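PDB 3BJV: RmpA from Streptococcus mutans, which probably acts as the IIA component of a phosphoenolpyruvate-dependent sugar phosphotransferase system, relaying phosphoryl groups during ascorbate uptake. Local coordinates for residues N10-R14 with P32-A38; L3-K8 with V141-V145; Y43-I47 with P67-P71; G74-D78 with L103-S107; A79-L85 with Q98-A104. All coordinates share one frame; numbering follows the deposited sequence.

Interaction 1: residues N10-R14 with P32-A38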
# COMPACT_ATOMS: atom_id res chain seq x y z
N ASN A 10 -6.96 -21.60 -1.53
CA ASN A 10 -5.73 -21.98 -0.82
C ASN A 10 -5.94 -22.64 0.53
O ASN A 10 -4.97 -23.03 1.17
CB ASN A 10 -4.79 -20.79 -0.70
CG ASN A 10 -4.23 -20.39 -2.03
OD1 ASN A 10 -3.34 -21.03 -2.53
ND2 ASN A 10 -4.74 -19.33 -2.63
N HIS A 11 -7.21 -22.76 0.95
CA HIS A 11 -7.62 -23.12 2.31
C HIS A 11 -6.75 -22.46 3.34
O HIS A 11 -6.24 -23.11 4.29
CB HIS A 11 -7.55 -24.62 2.50
CG HIS A 11 -8.30 -25.37 1.46
ND1 HIS A 11 -7.69 -25.86 0.31
CD2 HIS A 11 -9.62 -25.65 1.36
CE1 HIS A 11 -8.62 -26.46 -0.41
NE2 HIS A 11 -9.79 -26.34 0.20
N SER A 12 -6.58 -21.16 3.16
CA SER A 12 -5.56 -20.49 3.89
C SER A 12 -6.08 -19.60 5.00
O SER A 12 -5.34 -18.72 5.48
CB SER A 12 -4.73 -19.71 2.92
OG SER A 12 -5.60 -18.85 2.23
N ILE A 13 -7.34 -19.79 5.41
CA ILE A 13 -7.84 -19.18 6.64
C ILE A 13 -7.73 -20.19 7.78
O ILE A 13 -8.37 -21.25 7.72
CB ILE A 13 -9.31 -18.79 6.57
CG1 ILE A 13 -9.55 -17.73 5.50
CG2 ILE A 13 -9.73 -18.29 7.94
CD1 ILE A 13 -10.99 -17.45 5.27
N ARG A 14 -6.90 -19.89 8.79
CA ARG A 14 -6.63 -20.81 9.89
C ARG A 14 -6.80 -19.97 11.14
O ARG A 14 -6.07 -19.03 11.35
CB ARG A 14 -5.19 -21.36 9.79
CG ARG A 14 -4.76 -22.00 8.41
CD ARG A 14 -5.55 -23.31 7.99
NE ARG A 14 -5.08 -23.85 6.70
CZ ARG A 14 -4.12 -24.76 6.53
NH1 ARG A 14 -3.76 -25.14 5.31
NH2 ARG A 14 -3.50 -25.30 7.58
N PRO A 32 0.20 -22.28 5.09
CA PRO A 32 -0.91 -22.65 4.19
C PRO A 32 -0.65 -22.47 2.69
O PRO A 32 -1.15 -23.27 1.90
CB PRO A 32 -2.10 -21.80 4.70
CG PRO A 32 -1.74 -21.42 6.10
CD PRO A 32 -0.23 -21.39 6.19
N LEU A 33 0.12 -21.43 2.32
CA LEU A 33 0.50 -21.11 0.95
C LEU A 33 1.65 -21.96 0.36
O LEU A 33 1.75 -22.14 -0.86
CB LEU A 33 0.95 -19.64 0.88
CG LEU A 33 -0.06 -18.62 1.32
CD1 LEU A 33 0.52 -17.19 1.16
CD2 LEU A 33 -1.33 -18.84 0.51
N ILE A 34 2.56 -22.42 1.21
CA ILE A 34 3.46 -23.48 0.82
C ILE A 34 2.63 -24.78 0.51
O ILE A 34 2.82 -25.39 -0.54
CB ILE A 34 4.46 -23.78 1.90
CG1 ILE A 34 5.38 -22.59 2.13
CG2 ILE A 34 5.23 -24.97 1.51
CD1 ILE A 34 5.98 -22.57 3.53
N GLU A 35 1.72 -25.18 1.39
CA GLU A 35 0.94 -26.37 1.12
C GLU A 35 0.14 -26.30 -0.19
O GLU A 35 0.11 -27.24 -0.96
CB GLU A 35 0.05 -26.71 2.30
CG GLU A 35 0.83 -27.04 3.55
CD GLU A 35 0.01 -26.87 4.81
OE1 GLU A 35 -1.18 -26.46 4.76
OE2 GLU A 35 0.56 -27.16 5.90
N SER A 36 -0.49 -25.17 -0.48
CA SER A 36 -1.17 -25.07 -1.74
C SER A 36 -0.27 -24.93 -2.95
O SER A 36 -0.77 -25.06 -4.05
CB SER A 36 -2.20 -23.95 -1.71
OG SER A 36 -1.57 -22.71 -1.62
N GLY A 37 1.02 -24.65 -2.77
CA GLY A 37 1.89 -24.35 -3.93
C GLY A 37 1.82 -22.90 -4.45
O GLY A 37 2.39 -22.57 -5.48
N ALA A 38 1.17 -21.99 -3.71
CA ALA A 38 1.23 -20.57 -4.06
C ALA A 38 2.65 -20.03 -3.95
O ALA A 38 3.06 -19.23 -4.77
CB ALA A 38 0.29 -19.76 -3.23
O HOH W 1 -3.34 -24.64 2.45
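R14 bends at its second torsion (chi2 -64°), which carries the guanidinium back across the ring of P32, while S36 sets OG between its backbone N and carbonyl carbon (chi1 67°), aimed at the amide of N10. P32 covers one face of the R14 guanidinium, with P32 CG 4.1 Å above the plane, over its centre. The charged edge is used separately. R14 NH1 meets E35 OE1 at 2.9 Å in a salt bridge, the carboxylate plane turned only 25° from that of the guanidinium and E35 OE1 standing a little out of the latter. H11 O does lie in that plane: an almost straight bond runs to it from R14 NE, with NE and H11 O 2.8 Å apart. H11 has just left helix 3-10 through a Schellman motif, as G37 does after helix 22-36. At the other end of the contact S36 OG donates to N10 OD1 at 2.6 Å, in the amide plane and on a lone pair. Between these polar ends S12 CB packs on P32 CB at 3.8 Å, and L33 CD2 reaches N10 CB at 4.2 Å. S12 OG itself bonds F80 O, and N10 ND2 bonds A6 O. One water donates to N10 O and to P32 O, 2.6 Å from each, and weakly accepts R14 NH1. The chemistry thus ties the exit of helix 3-10 to the last turns of helix 22-36: the P32 face, the H11 bond and the E35 bridge fix the R14 guanidinium, the water adds weakly, and the solvent-facing E35 probably offsets its charge.

Interaction 2: residues L3-K8 with V141-V145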
# COMPACT_ATOMS: atom_id res chain seq x y z
N LEU A 3 -9.42 -11.60 -2.63
CA LEU A 3 -9.32 -12.20 -1.29
C LEU A 3 -10.16 -13.46 -1.01
O LEU A 3 -9.61 -14.47 -0.61
CB LEU A 3 -9.65 -11.17 -0.21
CG LEU A 3 -8.55 -10.43 0.51
CD1 LEU A 3 -9.14 -9.46 1.55
CD2 LEU A 3 -7.55 -11.37 1.15
N ALA A 4 -11.49 -13.39 -1.16
CA ALA A 4 -12.35 -14.56 -0.90
C ALA A 4 -11.96 -15.86 -1.64
O ALA A 4 -11.85 -16.98 -1.07
CB ALA A 4 -13.77 -14.21 -1.19
N GLN A 5 -11.76 -15.70 -2.93
CA GLN A 5 -11.42 -16.79 -3.77
C GLN A 5 -10.03 -17.32 -3.47
O GLN A 5 -9.84 -18.53 -3.48
CB GLN A 5 -11.63 -16.36 -5.21
CG GLN A 5 -10.63 -16.87 -6.19
CD GLN A 5 -11.19 -17.93 -7.10
OE1 GLN A 5 -11.41 -17.69 -8.31
NE2 GLN A 5 -11.43 -19.14 -6.53
N ALA A 6 -9.05 -16.44 -3.19
CA ALA A 6 -7.73 -16.88 -2.70
C ALA A 6 -7.85 -17.71 -1.41
O ALA A 6 -7.28 -18.81 -1.28
CB ALA A 6 -6.81 -15.68 -2.47
N PHE A 7 -8.59 -17.17 -0.44
CA PHE A 7 -8.82 -17.88 0.81
C PHE A 7 -9.42 -19.26 0.58
O PHE A 7 -8.95 -20.18 1.17
CB PHE A 7 -9.78 -17.10 1.71
CG PHE A 7 -9.17 -15.90 2.36
CD1 PHE A 7 -7.79 -15.79 2.52
CD2 PHE A 7 -10.01 -14.90 2.86
CE1 PHE A 7 -7.25 -14.70 3.13
CE2 PHE A 7 -9.47 -13.78 3.51
CZ PHE A 7 -8.06 -13.68 3.64
N LYS A 8 -10.47 -19.37 -0.23
CA LYS A 8 -11.11 -20.66 -0.51
C LYS A 8 -10.19 -21.62 -1.23
O LYS A 8 -10.02 -22.75 -0.79
CB LYS A 8 -12.34 -20.48 -1.38
CG LYS A 8 -13.39 -19.56 -0.87
CD LYS A 8 -14.69 -19.87 -1.61
CE LYS A 8 -15.54 -18.63 -1.95
NZ LYS A 8 -16.73 -19.01 -2.79
N VAL A 141 -15.23 -15.13 8.43
CA VAL A 141 -14.26 -14.22 7.90
C VAL A 141 -14.67 -13.75 6.52
O VAL A 141 -14.57 -12.57 6.21
CB VAL A 141 -12.80 -14.83 7.83
CG1 VAL A 141 -11.84 -13.90 7.01
CG2 VAL A 141 -12.24 -15.04 9.16
N LEU A 142 -15.08 -14.69 5.69
CA LEU A 142 -15.58 -14.38 4.33
C LEU A 142 -16.84 -13.50 4.39
O LEU A 142 -16.99 -12.60 3.56
CB LEU A 142 -15.90 -15.65 3.55
CG LEU A 142 -14.78 -16.61 3.25
CD1 LEU A 142 -15.40 -17.89 2.75
CD2 LEU A 142 -13.85 -16.02 2.21
N ALA A 143 -17.73 -13.70 5.36
CA ALA A 143 -18.83 -12.72 5.48
C ALA A 143 -18.27 -11.28 5.69
O ALA A 143 -18.70 -10.34 5.00
CB ALA A 143 -19.84 -13.11 6.57
N MET A 144 -17.28 -11.13 6.56
CA MET A 144 -16.53 -9.86 6.64
C MET A 144 -15.90 -9.37 5.34
O MET A 144 -15.94 -8.18 5.04
CB MET A 144 -15.45 -9.93 7.71
CG MET A 144 -16.03 -9.90 9.11
SD MET A 144 -14.76 -9.95 10.39
CE MET A 144 -13.91 -8.37 10.19
N VAL A 145 -15.32 -10.27 4.55
CA VAL A 145 -14.75 -9.89 3.27
C VAL A 145 -15.83 -9.33 2.36
O VAL A 145 -15.61 -8.30 1.72
CB VAL A 145 -13.99 -11.04 2.59
CG1 VAL A 145 -13.70 -10.71 1.13
CG2 VAL A 145 -12.69 -11.38 3.36
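Helix segments 3-8 and 141-145 run nearly antiparallel, 159° between their N-to-C directions and 10.2 Å between axes, with A4 and L142 nearest in CA position. The interface is wholly apolar. L142 reaches across with its CD2 methyl, which rests 3.7 Å from A4 CA, using the small side chain of A4 as a seat. V145 works as a fork. Its CG1 lies opposite the backbone N (chi1 166°) and is directed to the helix 3-8 backbone near A4 and L3, with V145 CG1 4.3 Å from L3 CB. Its other methyl meets the F7 ring at the edge, near the ring plane, V145 CG2 being 4.0 Å from F7 CE2. L142 CD2 comes to the same edge, 4.1 Å from F7 CD2, and the F7 and L142 side chains run alongside each other, pointing opposite ways. V141 CG1 approaches obliquely, 4.2 Å from F7 CE2. The long K8 chain only brushes L142 at the exposed margin. Beneath the helix pair lies the sheet: F7 also packs on F80 and L82 of strand 79-85, while V141 touches I13 and L15 of strand 13-17, placing helices 3-10 and 138-147 side by side over these two strands.

Interaction 3: residues Y43-I47 with P67-P71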
# COMPACT_ATOMS: atom_id res chain seq x y z
N TYR A 43 10.18 -18.96 0.62
CA TYR A 43 9.43 -17.71 0.88
C TYR A 43 9.40 -17.37 2.36
O TYR A 43 9.57 -16.24 2.74
CB TYR A 43 7.98 -17.81 0.36
CG TYR A 43 7.28 -16.46 0.18
CD1 TYR A 43 7.79 -15.48 -0.69
CD2 TYR A 43 6.13 -16.16 0.89
CE1 TYR A 43 7.15 -14.25 -0.84
CE2 TYR A 43 5.48 -14.95 0.73
CZ TYR A 43 6.00 -14.00 -0.12
OH TYR A 43 5.32 -12.83 -0.26
N TYR A 44 9.23 -18.39 3.16
CA TYR A 44 9.33 -18.36 4.59
C TYR A 44 10.68 -17.84 5.11
O TYR A 44 10.69 -16.90 5.90
CB TYR A 44 8.99 -19.76 5.14
CG TYR A 44 9.31 -19.97 6.60
CD1 TYR A 44 8.71 -19.20 7.60
CD2 TYR A 44 10.21 -20.93 6.97
CE1 TYR A 44 9.05 -19.41 8.96
CE2 TYR A 44 10.54 -21.15 8.27
CZ TYR A 44 9.97 -20.39 9.26
OH TYR A 44 10.36 -20.70 10.55
N ASN A 45 11.79 -18.45 4.69
CA ASN A 45 13.12 -18.03 5.13
C ASN A 45 13.33 -16.57 4.73
O ASN A 45 13.90 -15.79 5.50
CB ASN A 45 14.22 -18.95 4.51
CG ASN A 45 15.67 -18.48 4.86
OD1 ASN A 45 16.33 -17.81 4.08
ND2 ASN A 45 16.14 -18.82 6.05
N ALA A 46 12.86 -16.20 3.54
CA ALA A 46 12.99 -14.81 3.07
C ALA A 46 12.32 -13.76 3.96
O ALA A 46 12.88 -12.69 4.17
CB ALA A 46 12.51 -14.65 1.64
N ILE A 47 11.13 -14.07 4.47
CA ILE A 47 10.35 -13.10 5.25
C ILE A 47 11.12 -12.91 6.52
O ILE A 47 11.32 -11.77 6.94
CB ILE A 47 8.87 -13.59 5.51
CG1 ILE A 47 8.02 -13.38 4.26
CG2 ILE A 47 8.19 -12.76 6.56
CD1 ILE A 47 6.78 -14.33 4.24
N PRO A 67 2.63 -10.16 6.30
CA PRO A 67 3.98 -10.66 6.00
C PRO A 67 4.13 -11.02 4.50
O PRO A 67 3.23 -11.67 3.92
CB PRO A 67 4.10 -11.93 6.85
CG PRO A 67 2.91 -11.96 7.75
CD PRO A 67 1.87 -11.06 7.20
N HIS A 68 5.22 -10.56 3.89
CA HIS A 68 5.54 -10.84 2.49
C HIS A 68 7.04 -10.61 2.20
O HIS A 68 7.79 -10.10 3.04
CB HIS A 68 4.73 -9.97 1.54
CG HIS A 68 5.04 -8.52 1.66
ND1 HIS A 68 4.68 -7.76 2.76
CD2 HIS A 68 5.69 -7.68 0.83
CE1 HIS A 68 5.10 -6.53 2.60
NE2 HIS A 68 5.74 -6.45 1.45
N ALA A 69 7.46 -11.03 1.01
CA ALA A 69 8.80 -10.80 0.51
C ALA A 69 8.63 -10.46 -0.99
O ALA A 69 7.52 -10.44 -1.50
CB ALA A 69 9.62 -12.06 0.71
N ARG A 70 9.75 -10.18 -1.67
CA ARG A 70 9.77 -9.89 -3.13
C ARG A 70 9.21 -11.11 -3.87
O ARG A 70 9.36 -12.20 -3.38
CB ARG A 70 11.22 -9.65 -3.62
CG ARG A 70 12.05 -8.62 -2.83
CD ARG A 70 13.36 -8.22 -3.58
NE ARG A 70 14.30 -9.33 -3.84
CZ ARG A 70 15.40 -9.23 -4.63
NH1 ARG A 70 15.69 -8.07 -5.25
NH2 ARG A 70 16.20 -10.29 -4.82
N PRO A 71 8.56 -10.92 -5.06
CA PRO A 71 8.15 -12.06 -5.91
C PRO A 71 9.27 -13.04 -6.22
O PRO A 71 9.00 -14.23 -6.25
CB PRO A 71 7.67 -11.39 -7.19
CG PRO A 71 7.25 -10.03 -6.78
CD PRO A 71 8.13 -9.62 -5.64
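Y43 and I47, one turn apart on helix 42-54, close on the extended chain of H68 and A69 from two directions. The Y43 ring reaches past A69, its CG opposite the backbone N (chi1 -162°), which brings Y43 CE1 to 3.6 Å from A69 CB. R70 O lies at the ring edge, in plane. At the end of the ring A69 N donates to Y43 OH at 3.1 Å with an N-H...O angle of 163°, and the same hydroxyl bonds L103 O. The H68 side chain sets off away from the helix, yet H68 CB still lies 3.4 Å from Y43 OH. I47 covers the other part of the segment: I47 CG1 packs 3.5 Å from H68 O, and the I47 and P67 side chains meet at a slant, I47 CG2 4.2 Å from P67 CB. A46 CB adds a methyl contact to A69 CB at 4.0 Å. The PHAR run fits the type-2 EIIA signature, in which a histidine carries the phosphoryl group, consistent with such a role for H68. Its ND1 bonds M66 O and its ring meets those of H111 and Y57. Helix 42-54 thus lies beside helix 22-36, where I47 touches V26 and V30, while P67 and H68 reach L100 and L103 of strand 96-104.

Interaction 4: residues G74-D78 with L103-S107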
# COMPACT_ATOMS: atom_id res chain seq x y z
N GLY A 74 10.34 -16.66 -4.41
CA GLY A 74 9.60 -17.92 -4.49
C GLY A 74 8.08 -17.85 -4.58
O GLY A 74 7.40 -18.85 -4.26
N VAL A 75 7.53 -16.74 -5.05
CA VAL A 75 6.12 -16.70 -5.35
C VAL A 75 5.89 -17.37 -6.73
O VAL A 75 6.56 -16.99 -7.69
CB VAL A 75 5.55 -15.24 -5.33
CG1 VAL A 75 4.04 -15.20 -5.75
CG2 VAL A 75 5.79 -14.56 -3.92
N GLN A 76 4.98 -18.36 -6.77
CA GLN A 76 4.50 -19.02 -7.97
C GLN A 76 3.25 -18.38 -8.44
O GLN A 76 3.02 -18.23 -9.61
CB GLN A 76 4.12 -20.48 -7.71
CG GLN A 76 5.13 -21.31 -6.90
CD GLN A 76 6.16 -21.92 -7.77
OE1 GLN A 76 6.70 -21.26 -8.68
NE2 GLN A 76 6.46 -23.20 -7.53
N ARG A 77 2.38 -18.05 -7.51
CA ARG A 77 1.17 -17.39 -7.91
C ARG A 77 0.62 -16.50 -6.80
O ARG A 77 1.02 -16.63 -5.63
CB ARG A 77 0.14 -18.43 -8.36
CG ARG A 77 -0.32 -19.34 -7.29
CD ARG A 77 -1.41 -20.23 -7.84
NE ARG A 77 -2.31 -20.63 -6.76
CZ ARG A 77 -2.26 -21.82 -6.17
NH1 ARG A 77 -1.33 -22.73 -6.58
NH2 ARG A 77 -3.14 -22.10 -5.20
N ASP A 78 -0.25 -15.57 -7.21
CA ASP A 78 -0.86 -14.55 -6.30
C ASP A 78 -1.77 -15.25 -5.27
O ASP A 78 -2.54 -16.11 -5.63
CB ASP A 78 -1.67 -13.53 -7.11
CG ASP A 78 -0.81 -12.64 -7.92
OD1 ASP A 78 0.08 -11.93 -7.38
OD2 ASP A 78 -1.01 -12.67 -9.14
N LEU A 103 0.77 -12.43 2.19
CA LEU A 103 0.48 -11.91 0.90
C LEU A 103 1.49 -12.56 -0.02
O LEU A 103 2.71 -12.46 0.27
CB LEU A 103 0.73 -10.39 0.98
CG LEU A 103 0.87 -9.45 -0.23
CD1 LEU A 103 -0.06 -9.92 -1.40
CD2 LEU A 103 0.50 -8.04 0.24
N ALA A 104 1.04 -13.18 -1.11
CA ALA A 104 1.94 -13.51 -2.23
C ALA A 104 1.54 -12.82 -3.53
O ALA A 104 0.49 -13.18 -4.10
CB ALA A 104 2.02 -15.03 -2.45
N ALA A 105 2.37 -11.88 -4.00
CA ALA A 105 2.14 -11.13 -5.23
C ALA A 105 3.19 -11.42 -6.30
O ALA A 105 4.39 -11.44 -6.02
CB ALA A 105 2.09 -9.59 -4.95
N THR A 106 2.77 -11.59 -7.54
CA THR A 106 3.72 -11.93 -8.61
C THR A 106 4.50 -10.72 -9.17
O THR A 106 5.45 -10.89 -9.96
CB THR A 106 3.05 -12.71 -9.74
OG1 THR A 106 1.88 -12.00 -10.17
CG2 THR A 106 2.70 -14.15 -9.28
N SER A 107 4.13 -9.52 -8.74
CA SER A 107 4.81 -8.29 -9.15
C SER A 107 4.44 -7.18 -8.17
O SER A 107 3.37 -7.24 -7.55
CB SER A 107 4.41 -7.88 -10.55
OG SER A 107 3.15 -7.24 -10.53
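D78 and T106 hold each other by two hydrogen bonds that T106 donates to one carboxylate. D78 OD1 accepts the backbone N of T106 at 2.7 Å, and D78 OD2 accepts T106 OG1 at 3.1 Å. Both donors come to the syn side of their oxygens but out of the carboxylate plane, by 34° and 28°, and the two side chains cross at about a right angle. T106 keeps OG1 between its backbone N and carbonyl carbon (chi1 51°), so that hydroxyl and amide N-H can serve the same acid. Just before, the chains draw close enough for a CA-H...O contact, with D78 CA 2.9 Å from A104 O. Outside the polar pair comes an apolar patch: V75 CG1 lies 3.9 Å from A104 CB, and T106 CG2 packs 3.8 Å from R77 CA. A104 CB also leans on the carbonyl of R77, with A104 CB and R77 O 3.7 Å apart. In the next shell, backbone bonds from A38 to Q76 and R77 hold the 74-78 loop, and S107 caps helix 108-123 with its OG on I110 N. D78 also packs on I110. With two donors gripping it and the N-terminal end of that helix close by, the D78 carboxylate is probably favoured in its ionised form, and its pair of hydrogen bonds holds T106 directly ahead of the helix cap.

Interaction 5: residues A79-L85 with Q98-A104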
# COMPACT_ATOMS: atom_id res chain seq x y z
N ALA A 79 -1.63 -14.95 -4.00
CA ALA A 79 -2.46 -15.65 -2.98
C ALA A 79 -2.34 -14.92 -1.70
O ALA A 79 -1.44 -14.08 -1.57
CB ALA A 79 -2.01 -17.11 -2.80
N PHE A 80 -3.26 -15.23 -0.80
CA PHE A 80 -3.33 -14.65 0.52
C PHE A 80 -3.62 -15.76 1.52
O PHE A 80 -4.25 -16.73 1.17
CB PHE A 80 -4.51 -13.68 0.63
CG PHE A 80 -4.48 -12.54 -0.32
CD1 PHE A 80 -5.17 -12.61 -1.54
CD2 PHE A 80 -3.85 -11.34 0.02
CE1 PHE A 80 -5.17 -11.53 -2.42
CE2 PHE A 80 -3.88 -10.21 -0.86
CZ PHE A 80 -4.55 -10.31 -2.05
N SER A 81 -3.21 -15.56 2.78
CA SER A 81 -3.75 -16.31 3.89
C SER A 81 -4.18 -15.37 5.05
O SER A 81 -3.89 -14.21 5.07
CB SER A 81 -2.74 -17.32 4.40
OG SER A 81 -1.74 -16.62 5.10
N LEU A 82 -4.92 -15.90 6.00
CA LEU A 82 -5.32 -15.17 7.15
C LEU A 82 -5.26 -16.12 8.33
O LEU A 82 -5.86 -17.22 8.32
CB LEU A 82 -6.72 -14.59 6.97
CG LEU A 82 -7.13 -13.54 8.01
CD1 LEU A 82 -8.05 -12.60 7.31
CD2 LEU A 82 -7.81 -14.17 9.22
N VAL A 83 -4.52 -15.67 9.35
CA VAL A 83 -4.30 -16.41 10.57
C VAL A 83 -4.65 -15.43 11.72
O VAL A 83 -4.25 -14.26 11.66
CB VAL A 83 -2.80 -16.83 10.67
CG1 VAL A 83 -2.37 -17.05 12.15
CG2 VAL A 83 -2.48 -18.08 9.80
N THR A 84 -5.38 -15.90 12.74
CA THR A 84 -5.62 -15.12 13.96
C THR A 84 -5.00 -15.89 15.13
O THR A 84 -5.05 -17.09 15.15
CB THR A 84 -7.10 -14.95 14.25
OG1 THR A 84 -7.73 -16.23 14.35
CG2 THR A 84 -7.82 -14.11 13.14
N LEU A 85 -4.36 -15.18 16.03
CA LEU A 85 -3.76 -15.74 17.26
C LEU A 85 -4.69 -15.59 18.49
O LEU A 85 -5.54 -14.67 18.54
CB LEU A 85 -2.41 -15.02 17.56
CG LEU A 85 -1.40 -15.08 16.41
CD1 LEU A 85 -0.31 -14.22 16.72
CD2 LEU A 85 -0.86 -16.49 16.25
N GLN A 98 -1.94 -9.53 16.44
CA GLN A 98 -2.84 -10.64 16.66
C GLN A 98 -3.46 -11.25 15.40
O GLN A 98 -3.97 -12.35 15.43
CB GLN A 98 -3.92 -10.25 17.65
CG GLN A 98 -4.43 -11.49 18.34
CD GLN A 98 -5.29 -11.18 19.55
OE1 GLN A 98 -5.69 -12.10 20.28
NE2 GLN A 98 -5.54 -9.88 19.80
N VAL A 99 -3.44 -10.51 14.28
CA VAL A 99 -3.99 -11.01 13.01
C VAL A 99 -2.92 -10.94 11.92
O VAL A 99 -2.29 -9.90 11.75
CB VAL A 99 -5.26 -10.24 12.56
CG1 VAL A 99 -5.91 -10.93 11.37
CG2 VAL A 99 -6.26 -10.09 13.71
N LEU A 100 -2.72 -12.04 11.20
CA LEU A 100 -1.73 -12.06 10.12
C LEU A 100 -2.36 -12.42 8.78
O LEU A 100 -3.02 -13.45 8.63
CB LEU A 100 -0.50 -12.94 10.45
CG LEU A 100 0.17 -12.60 11.76
CD1 LEU A 100 -0.20 -13.65 12.79
CD2 LEU A 100 1.66 -12.60 11.55
N LEU A 101 -2.19 -11.52 7.82
CA LEU A 101 -2.64 -11.74 6.48
C LEU A 101 -1.40 -11.76 5.55
O LEU A 101 -0.89 -10.70 5.18
CB LEU A 101 -3.68 -10.70 6.10
CG LEU A 101 -4.77 -11.10 5.08
CD1 LEU A 101 -5.93 -10.07 5.12
CD2 LEU A 101 -4.16 -11.18 3.67
N ALA A 102 -0.90 -12.96 5.27
CA ALA A 102 0.25 -13.14 4.39
C ALA A 102 -0.16 -12.95 2.95
O ALA A 102 -1.25 -13.28 2.53
CB ALA A 102 0.84 -14.47 4.56
N LEU A 103 0.77 -12.43 2.19
CA LEU A 103 0.48 -11.91 0.90
C LEU A 103 1.49 -12.56 -0.02
O LEU A 103 2.71 -12.46 0.27
CB LEU A 103 0.73 -10.39 0.98
CG LEU A 103 0.87 -9.45 -0.23
CD1 LEU A 103 -0.06 -9.92 -1.40
CD2 LEU A 103 0.50 -8.04 0.24
N ALA A 104 1.04 -13.18 -1.11
CA ALA A 104 1.94 -13.51 -2.23
C ALA A 104 1.54 -12.82 -3.53
O ALA A 104 0.49 -13.18 -4.10
CB ALA A 104 2.02 -15.03 -2.45
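Strand 79-85 and the 98-104 part of strand 96-104 pair as antiparallel neighbours at the heart of the mixed sheet, each strand broken by a bulge or short loop and their end-to-end directions 166° apart. A79 and A104 form a hydrogen-bonded pair, with A79 N to A104 O 2.8 Å and A104 N to A79 O 2.7 Å. V83 and L100 form another, V83 N to L100 O at 2.8 Å and L100 N to V83 O at 2.7 Å, the latter nearly straight (176°). Single bonds fill in: S81 N to A102 O at 3.0 Å, and L85 N to Q98 O at 2.9 Å. F80 with L103 and T84 with V99 are the non-hydrogen-bonded pairs. F80, T84, V99 and L103 share one face, on which F80 and L103 lie side by side. L101, with CG opposite its backbone N (chi1 -150°), crosses F80 obliquely, L101 CD2 being 3.7 Å from F80 CD2; its other methyl, CD1, meets L82. On the face of A79, V83 and L100, the L100 methyl CD1 meets L85 CD1 at 4.0 Å, with V83 alongside. Helices flank both faces: F80 and L101 lie against helix 108-123, F80 also against helix 3-10, whereas V83, L100 and A102 touch S29 of helix 22-36. Buried hydroxyls have outside partners, S81 OG on S29 O and T84 OG1 on G16 N. The chemistry is that of a sheet core: six backbone bonds satisfy buried amides, and aliphatic side chains seal both faces between helix layers.

In the fold
Interaction 5 is the hub, near the chain centre; interactions 1 to 4 lie 10 to 14 Å from it, centre to centre. Interaction 4 follows these two strands past their ends into loops, sharing L103 and A104. Interaction 1 joins from strand 13-17, the parallel neighbour of strand 79-85. Interactions 2 and 3 stand on opposite sides of the chain centre, 22 Å apart between centres. Along the chain, interaction 2 links the first helix to the last and encloses the rest: interaction 1 closes before 3 opens, and 3 before 4 and 5, both ending on strand 96-104. Together they tie sheet, flanking helices and loops into the three-layer alpha/beta sandwich that carries the loop with H68.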